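Local structure of TerD domain-containing protein (Streptomyces coelicolor A3, 2QZ7) at residues 140-143 with 144-147. The protein is of unknown function but belongs to the TerD family of tellurite-resistance-related proteins and binds sodium ions in the crystal. Sequence-based numbering, arbitrary orientation.
Sequences LTDG and FERV
Asp142, the last residue of strand 137-142, and Phe144 flank Gly143, where the extended run stops: Phe144 takes up a left-handed backbone conformation (phi 66°), and a beta turn of type I geometry follows over 144-147, closed by a 3.1 Å hydrogen bond from Val147 N to Phe144 O. The Asp142 carboxylate points along the chain toward Phe144 and Arg146 and divides its oxygens between them. Asp142 OD1 receives Phe144 N at 2.8 Å, on its anti side and well out of the carboxylate plane, closing an Asx turn over Asp142, Gly143 and Phe144. Asp142 OD2 is met on its syn side by Arg146 NH2, also at 2.8 Å, in a salt bridge. The oxygen lies almost in the guanidinium plane, although the two flat groups are turned 41° apart; a bend at chi3 (-60°) brings the arginine back to the aspartate. Glu145 folds back as well, its OE1 making a weak 3.3 Å hydrogen bond with Gly143 N. This leaves Glu145 OE1 4.2 Å from Asp142 OD1, a proximity of like charges that Arg146 may partly offset. These bonds brace the start of the connection from strand 137-142, outermost in its sheet within the chain, to strand 152-160 of the other sheet. The same NH2 of Arg146 also forms a salt bridge with Glu170 on strand 166-175, while the buried Phe144 ring stacks on Phe122, a residue of a sodium site, and packs against Val130 and Val155 from strands 129-134 and 152-160.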
loop_
_atom_site.group_PDB
_atom_site.type_symbol
_atom_site.label_atom_id
_atom_site.label_comp_id
_atom_site.label_asym_id
_atom_site.label_seq_id
_atom_site.Cartn_x
_atom_site.Cartn_y
_atom_site.Cartn_z
ATOM N N LEU A 140 0.500 2.643 12.271
ATOM C CA LEU A 140 1.870 2.415 11.859
ATOM C C LEU A 140 2.427 3.713 11.294
ATOM O O LEU A 140 1.713 4.392 10.575
ATOM C CB LEU A 140 1.906 1.320 10.774
ATOM C CG LEU A 140 3.219 1.067 10.018
ATOM C CD1 LEU A 140 4.313 0.481 10.910
ATOM C CD2 LEU A 140 2.966 0.152 8.859
ATOM N N THR A 141 3.681 4.044 11.650
ATOM C CA THR A 141 4.526 5.035 10.925
ATOM C C THR A 141 5.825 4.324 10.523
ATOM O O THR A 141 6.441 3.657 11.355
ATOM C CB THR A 141 4.889 6.257 11.818
ATOM O OG1 THR A 141 3.688 6.906 12.243
ATOM C CG2 THR A 141 5.758 7.289 11.066
ATOM N N ASP A 142 6.247 4.462 9.268
ATOM C CA ASP A 142 7.475 3.830 8.770
ATOM C C ASP A 142 8.224 4.662 7.718
ATOM O O ASP A 142 7.609 5.287 6.866
ATOM C CB ASP A 142 7.135 2.494 8.135
ATOM C CG ASP A 142 8.226 1.473 8.314
ATOM O OD1 ASP A 142 9.052 1.294 7.390
ATOM O OD2 ASP A 142 8.244 0.832 9.382
ATOM N N GLY A 143 9.550 4.592 7.742
ATOM C CA GLY A 143 10.382 5.235 6.732
ATOM C C GLY A 143 11.040 4.285 5.749
ATOM O O GLY A 143 11.957 4.681 5.012
ATOM N N PHE A 144 10.598 3.023 5.763
ATOM C CA PHE A 144 11.072 1.974 4.844
ATOM C C PHE A 144 12.546 1.589 5.021
ATOM O O PHE A 144 13.174 1.032 4.097
ATOM C CB PHE A 144 10.789 2.329 3.377
ATOM C CG PHE A 144 9.319 2.615 3.070
ATOM C CD1 PHE A 144 8.440 1.575 2.760
ATOM C CD2 PHE A 144 8.839 3.925 3.073
ATOM C CE1 PHE A 144 7.096 1.820 2.452
ATOM C CE2 PHE A 144 7.503 4.198 2.777
ATOM C CZ PHE A 144 6.630 3.138 2.457
ATOM N N GLU A 145 13.084 1.859 6.212
ATOM C CA GLU A 145 14.474 1.572 6.514
ATOM C C GLU A 145 14.747 0.078 6.449
ATOM O O GLU A 145 15.806 -0.344 5.991
ATOM C CB GLU A 145 14.855 2.129 7.886
ATOM C CG GLU A 145 14.807 3.668 7.963
ATOM C CD GLU A 145 13.497 4.212 8.565
ATOM O OE1 GLU A 145 12.470 3.471 8.627
ATOM O OE2 GLU A 145 13.518 5.401 8.986
ATOM N N ARG A 146 13.774 -0.718 6.880
ATOM C CA ARG A 146 13.918 -2.165 6.911
ATOM C C ARG A 146 13.911 -2.800 5.528
ATOM O O ARG A 146 14.318 -3.952 5.364
ATOM C CB ARG A 146 12.811 -2.773 7.763
ATOM C CG ARG A 146 13.137 -2.753 9.252
ATOM C CD ARG A 146 11.938 -3.192 10.076
ATOM N NE ARG A 146 10.754 -2.335 9.882
ATOM C CZ ARG A 146 9.536 -2.682 10.278
ATOM N NH1 ARG A 146 9.352 -3.855 10.868
ATOM N NH2 ARG A 146 8.513 -1.864 10.111
ATOM N N VAL A 147 13.427 -2.044 4.549
ATOM C CA VAL A 147 13.271 -2.514 3.186
ATOM C C VAL A 147 13.991 -1.559 2.215
ATOM O O VAL A 147 13.508 -1.317 1.101
ATOM C CB VAL A 147 11.740 -2.743 2.793
ATOM C CG1 VAL A 147 11.158 -3.912 3.586
ATOM C CG2 VAL A 147 10.876 -1.470 2.985
#